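Local coordinates for periplasmic solute binding protein (Pectobacterium atrosepticum, PDB 4RY1) that probably captures a sugar in the periplasm and delivers it to an ABC-type transporter in the inner membrane, at residues L205-V213 / W377-D385. Sequence-based numbering, arbitrary orientation.
Sequences LFGFYKKLV and WTTSLQKLD
The closest CA atoms across the pair are those of F206 and L381, 8.0 Å apart, where the helical segments 205-213 and 377-385 pack at 53° between their N-to-C directions with axes 11.3 Å apart. F206 is a knob in a hole formed by W377, S380, L381 and L384. The small S380 leaves room for the ring, whose CE1 reaches S380 CB at 3.6 Å, while CZ3 of W377 lies over one ring face. The two aromatic planes meet obliquely at 47°, and from the preceding residue, L205 CD2 packs on W377 CZ3.

One turn on, the Y209 ring accepts a CH-pi contact: L381 CD2 sits 3.7 Å from the ring centroid, over the face. With CG anti to the backbone N, the phenol extends across the gap to D385, and Y209 OH donates to the syn lone pair of D385 OD2 at 2.6 Å. The carboxylate meets the ring at its edge, the planes 26° apart. Tyrosine suits this place because its face packs against leucine while its hydroxyl pairs with an acid; D385 OD2 also accepts from Q221 N, so two donors grip one oxygen.

The W377 indole N-H is satisfied by V168 O. Helix 391-409 packs on F206 and W377 through A395 and F398, and helix 169-183 meets L205 and Y209 through L172 and I171, making this a buried junction where helices 199-214 and 371-385 meet helices 169-183 and 391-409 of the solute-binding fold.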
ATOM      1  N   LEU A 205     -13.828 -15.959   5.537  1.00 21.09           N
ATOM      2  CA  LEU A 205     -13.295 -14.724   4.940  1.00 20.91           C
ATOM      3  C   LEU A 205     -14.373 -14.044   4.098  1.00 20.82           C
ATOM      4  O   LEU A 205     -14.622 -12.836   4.239  1.00 20.46           O
ATOM      5  CB  LEU A 205     -12.056 -15.024   4.086  1.00 19.96           C
ATOM      6  CG  LEU A 205     -11.498 -13.845   3.283  1.00 19.50           C
ATOM      7  CD1 LEU A 205     -10.890 -12.789   4.190  1.00 23.04           C
ATOM      8  CD2 LEU A 205     -10.497 -14.371   2.267  1.00 18.95           C
ATOM      9  N   PHE A 206     -15.011 -14.819   3.226  1.00 18.66           N
ATOM     10  CA  PHE A 206     -16.155 -14.295   2.460  1.00 20.37           C
ATOM     11  C   PHE A 206     -17.327 -13.910   3.361  1.00 21.12           C
ATOM     12  O   PHE A 206     -18.011 -12.911   3.117  1.00 22.83           O
ATOM     13  CB  PHE A 206     -16.574 -15.224   1.330  1.00 21.08           C
ATOM     14  CG  PHE A 206     -15.681 -15.138   0.135  1.00 20.50           C
ATOM     15  CD1 PHE A 206     -15.880 -14.165  -0.843  1.00 19.02           C
ATOM     16  CD2 PHE A 206     -14.581 -15.972   0.023  1.00 21.86           C
ATOM     17  CE1 PHE A 206     -15.024 -14.081  -1.937  1.00 20.82           C
ATOM     18  CE2 PHE A 206     -13.716 -15.880  -1.054  1.00 21.95           C
ATOM     19  CZ  PHE A 206     -13.940 -14.944  -2.044  1.00 18.46           C
ATOM     20  N   GLY A 207     -17.540 -14.674   4.426  1.00 19.91           N
ATOM     21  CA  GLY A 207     -18.575 -14.309   5.408  1.00 23.27           C
ATOM     22  C   GLY A 207     -18.328 -12.955   6.071  1.00 22.16           C
ATOM     23  O   GLY A 207     -19.251 -12.212   6.364  1.00 25.59           O
ATOM     24  N   PHE A 208     -17.056 -12.654   6.315  1.00 21.66           N
ATOM     25  CA  PHE A 208     -16.619 -11.383   6.912  1.00 22.27           C
ATOM     26  C   PHE A 208     -16.998 -10.213   5.974  1.00 20.68           C
ATOM     27  O   PHE A 208     -17.563  -9.197   6.416  1.00 19.54           O
ATOM     28  CB  PHE A 208     -15.119 -11.471   7.171  1.00 19.62           C
ATOM     29  CG  PHE A 208     -14.479 -10.190   7.655  1.00 20.56           C
ATOM     30  CD1 PHE A 208     -14.456  -9.866   9.002  1.00 22.36           C
ATOM     31  CD2 PHE A 208     -13.858  -9.326   6.761  1.00 20.46           C
ATOM     32  CE1 PHE A 208     -13.845  -8.709   9.448  1.00 23.09           C
ATOM     33  CE2 PHE A 208     -13.244  -8.170   7.209  1.00 18.90           C
ATOM     34  CZ  PHE A 208     -13.231  -7.857   8.545  1.00 23.08           C
ATOM     35  N   TYR A 209     -16.714 -10.380   4.683  1.00 19.25           N
ATOM     36  CA  TYR A 209     -17.166  -9.419   3.664  1.00 18.82           C
ATOM     37  C   TYR A 209     -18.703  -9.233   3.666  1.00 19.88           C
ATOM     38  O   TYR A 209     -19.224  -8.116   3.712  1.00 20.36           O
ATOM     39  CB  TYR A 209     -16.686  -9.814   2.262  1.00 17.90           C
ATOM     40  CG  TYR A 209     -17.207  -8.831   1.244  1.00 18.91           C
ATOM     41  CD1 TYR A 209     -16.584  -7.608   1.058  1.00 16.46           C
ATOM     42  CD2 TYR A 209     -18.353  -9.096   0.507  1.00 18.73           C
ATOM     43  CE1 TYR A 209     -17.067  -6.685   0.152  1.00 16.94           C
ATOM     44  CE2 TYR A 209     -18.848  -8.180  -0.389  1.00 18.64           C
ATOM     45  CZ  TYR A 209     -18.196  -6.976  -0.580  1.00 16.22           C
ATOM     46  OH  TYR A 209     -18.711  -6.059  -1.469  1.00 17.35           O
ATOM     47  N   LYS A 210     -19.412 -10.357   3.652  1.00 18.68           N
ATOM     48  CA  LYS A 210     -20.862 -10.339   3.561  1.00 21.17           C
ATOM     49  C   LYS A 210     -21.402  -9.606   4.789  1.00 22.88           C
ATOM     50  O   LYS A 210     -22.335  -8.806   4.697  1.00 23.65           O
ATOM     51  CB  LYS A 210     -21.383 -11.771   3.445  1.00 24.18           C
ATOM     52  CG  LYS A 210     -22.825 -11.897   2.974  1.00 38.17           C
ATOM     53  CD  LYS A 210     -23.401 -13.271   3.292  1.00 44.92           C
ATOM     54  CE  LYS A 210     -24.779 -13.474   2.678  1.00 57.52           C
ATOM     55  NZ  LYS A 210     -25.859 -12.650   3.300  1.00 44.30           N
ATOM     56  N   LYS A 211     -20.780  -9.837   5.939  1.00 19.64           N
ATOM     57  CA  LYS A 211     -21.174  -9.130   7.159  1.00 20.67           C
ATOM     58  C   LYS A 211     -20.951  -7.622   7.089  1.00 22.49           C
ATOM     59  O   LYS A 211     -21.754  -6.852   7.560  1.00 22.62           O
ATOM     60  CB  LYS A 211     -20.473  -9.691   8.398  1.00 25.57           C
ATOM     61  CG  LYS A 211     -21.156  -9.220   9.679  1.00 33.95           C
ATOM     62  CD  LYS A 211     -20.645  -9.957  10.900  1.00 40.68           C
ATOM     63  CE  LYS A 211     -21.399  -9.532  12.148  1.00 54.63           C
ATOM     64  NZ  LYS A 211     -20.866 -10.218  13.354  1.00 71.67           N
ATOM     65  N   LEU A 212     -19.835  -7.204   6.515  1.00 20.03           N
ATOM     66  CA  LEU A 212     -19.571  -5.779   6.360  1.00 19.16           C
ATOM     67  C   LEU A 212     -20.677  -5.110   5.532  1.00 16.20           C
ATOM     68  O   LEU A 212     -21.166  -4.039   5.881  1.00 19.65           O
ATOM     69  CB  LEU A 212     -18.203  -5.567   5.701  1.00 16.97           C
ATOM     70  CG  LEU A 212     -16.965  -5.906   6.544  1.00 19.30           C
ATOM     71  CD1 LEU A 212     -15.728  -5.900   5.673  1.00 16.60           C
ATOM     72  CD2 LEU A 212     -16.785  -4.917   7.676  1.00 18.13           C
ATOM     73  N   VAL A 213     -21.056  -5.780   4.446  1.00 17.74           N
ATOM     74  CA  VAL A 213     -22.120  -5.286   3.577  1.00 17.61           C
ATOM     75  C   VAL A 213     -23.496  -5.323   4.261  1.00 23.10           C
ATOM     76  O   VAL A 213     -24.207  -4.305   4.329  1.00 21.30           O
ATOM     77  CB  VAL A 213     -22.160  -6.038   2.244  1.00 19.28           C
ATOM     78  CG1 VAL A 213     -23.394  -5.655   1.454  1.00 20.59           C
ATOM     79  CG2 VAL A 213     -20.919  -5.688   1.435  1.00 20.18           C
ATOM     80  N   TRP A 377     -10.711 -12.342  -6.350  1.00 16.60           N
ATOM     81  CA  TRP A 377     -11.400 -11.857  -5.146  1.00 17.38           C
ATOM     82  C   TRP A 377     -12.483 -10.836  -5.497  1.00 17.42           C
ATOM     83  O   TRP A 377     -13.640 -10.948  -5.077  1.00 17.26           O
ATOM     84  CB  TRP A 377     -10.370 -11.244  -4.183  1.00 17.25           C
ATOM     85  CG  TRP A 377     -10.896 -10.423  -3.056  1.00 14.79           C
ATOM     86  CD1 TRP A 377     -10.828  -9.062  -2.946  1.00 15.66           C
ATOM     87  CD2 TRP A 377     -11.521 -10.883  -1.842  1.00 14.38           C
ATOM     88  NE1 TRP A 377     -11.384  -8.653  -1.771  1.00 15.56           N
ATOM     89  CE2 TRP A 377     -11.814  -9.740  -1.066  1.00 14.91           C
ATOM     90  CE3 TRP A 377     -11.870 -12.141  -1.342  1.00 17.37           C
ATOM     91  CZ2 TRP A 377     -12.399  -9.815   0.184  1.00 15.82           C
ATOM     92  CZ3 TRP A 377     -12.473 -12.217  -0.099  1.00 15.75           C
ATOM     93  CH2 TRP A 377     -12.748 -11.066   0.646  1.00 16.66           C
ATOM     94  N   THR A 378     -12.090  -9.846  -6.286  1.00 15.90           N
ATOM     95  CA  THR A 378     -12.975  -8.730  -6.653  1.00 15.98           C
ATOM     96  C   THR A 378     -14.213  -9.214  -7.409  1.00 17.35           C
ATOM     97  O   THR A 378     -15.354  -8.872  -7.056  1.00 16.82           O
ATOM     98  CB  THR A 378     -12.187  -7.686  -7.465  1.00 14.27           C
ATOM     99  OG1 THR A 378     -11.122  -7.165  -6.641  1.00 14.87           O
ATOM    100  CG2 THR A 378     -13.080  -6.552  -7.944  1.00 18.01           C
ATOM    101  N   THR A 379     -13.976 -10.057  -8.407  1.00 16.00           N
ATOM    102  CA  THR A 379     -15.073 -10.651  -9.182  1.00 17.40           C
ATOM    103  C   THR A 379     -15.943 -11.584  -8.315  1.00 19.25           C
ATOM    104  O   THR A 379     -17.171 -11.654  -8.494  1.00 19.10           O
ATOM    105  CB  THR A 379     -14.565 -11.313 -10.472  1.00 21.32           C
ATOM    106  OG1 THR A 379     -13.623 -12.340 -10.166  1.00 25.19           O
ATOM    107  CG2 THR A 379     -13.914 -10.280 -11.370  1.00 23.78           C
ATOM    108  N   SER A 380     -15.325 -12.266  -7.361  1.00 19.02           N
ATOM    109  CA  SER A 380     -16.088 -13.111  -6.429  1.00 18.58           C
ATOM    110  C   SER A 380     -17.024 -12.268  -5.579  1.00 17.86           C
ATOM    111  O   SER A 380     -18.174 -12.643  -5.364  1.00 20.42           O
ATOM    112  CB  SER A 380     -15.168 -13.906  -5.509  1.00 20.50           C
ATOM    113  OG  SER A 380     -14.378 -14.813  -6.254  1.00 21.79           O
ATOM    114  N   LEU A 381     -16.535 -11.135  -5.080  1.00 17.59           N
ATOM    115  CA  LEU A 381     -17.405 -10.218  -4.313  1.00 16.90           C
ATOM    116  C   LEU A 381     -18.579  -9.707  -5.158  1.00 17.15           C
ATOM    117  O   LEU A 381     -19.696  -9.580  -4.667  1.00 18.69           O
ATOM    118  CB  LEU A 381     -16.618  -9.019  -3.769  1.00 17.10           C
ATOM    119  CG  LEU A 381     -15.450  -9.401  -2.870  1.00 18.22           C
ATOM    120  CD1 LEU A 381     -14.826  -8.117  -2.348  1.00 17.58           C
ATOM    121  CD2 LEU A 381     -15.791 -10.348  -1.738  1.00 20.05           C
ATOM    122  N   GLN A 382     -18.290  -9.421  -6.422  1.00 16.72           N
ATOM    123  CA  GLN A 382     -19.300  -8.968  -7.377  1.00 17.61           C
ATOM    124  C   GLN A 382     -20.354 -10.060  -7.609  1.00 20.23           C
ATOM    125  O   GLN A 382     -21.528  -9.781  -7.632  1.00 21.70           O
ATOM    126  CB  GLN A 382     -18.646  -8.457  -8.657  1.00 19.38           C
ATOM    127  CG  GLN A 382     -17.935  -7.140  -8.362  1.00 19.26           C
ATOM    128  CD  GLN A 382     -16.935  -6.692  -9.397  1.00 19.13           C
ATOM    129  OE1 GLN A 382     -16.740  -7.327 -10.437  1.00 23.49           O
ATOM    130  NE2 GLN A 382     -16.287  -5.553  -9.116  1.00 19.98           N
ATOM    131  N   LYS A 383     -19.927 -11.305  -7.716  1.00 20.99           N
ATOM    132  CA  LYS A 383     -20.868 -12.421  -7.817  1.00 25.15           C
ATOM    133  C   LYS A 383     -21.840 -12.443  -6.635  1.00 21.68           C
ATOM    134  O   LYS A 383     -23.062 -12.614  -6.816  1.00 24.23           O
ATOM    135  CB  LYS A 383     -20.111 -13.745  -7.924  1.00 28.37           C
ATOM    136  CG  LYS A 383     -19.773 -14.122  -9.361  1.00 49.81           C
ATOM    137  CD  LYS A 383     -18.631 -15.124  -9.525  1.00 73.25           C
ATOM    138  CE  LYS A 383     -18.313 -15.916  -8.266  1.00108.53           C
ATOM    139  NZ  LYS A 383     -17.368 -17.042  -8.497  1.00 92.50           N
ATOM    140  N   LEU A 384     -21.297 -12.297  -5.430  1.00 20.00           N
ATOM    141  CA  LEU A 384     -22.119 -12.216  -4.218  1.00 22.27           C
ATOM    142  C   LEU A 384     -23.085 -11.044  -4.249  1.00 20.62           C
ATOM    143  O   LEU A 384     -24.286 -11.214  -4.065  1.00 25.72           O
ATOM    144  CB  LEU A 384     -21.286 -12.148  -2.938  1.00 21.67           C
ATOM    145  CG  LEU A 384     -20.507 -13.398  -2.549  1.00 24.41           C
ATOM    146  CD1 LEU A 384     -19.643 -13.093  -1.339  1.00 26.97           C
ATOM    147  CD2 LEU A 384     -21.463 -14.545  -2.262  1.00 28.13           C
ATOM    148  N   ASP A 385     -22.544  -9.860  -4.478  1.00 20.05           N
ATOM    149  CA  ASP A 385     -23.312  -8.616  -4.375  1.00 19.83           C
ATOM    150  C   ASP A 385     -24.375  -8.397  -5.451  1.00 21.81           C
ATOM    151  O   ASP A 385     -25.342  -7.661  -5.224  1.00 22.57           O
ATOM    152  CB  ASP A 385     -22.360  -7.427  -4.381  1.00 17.96           C
ATOM    153  CG  ASP A 385     -21.562  -7.291  -3.095  1.00 18.48           C
ATOM    154  OD1 ASP A 385     -21.792  -8.050  -2.132  1.00 22.29           O
ATOM    155  OD2 ASP A 385     -20.679  -6.410  -3.069  1.00 18.17           O
TER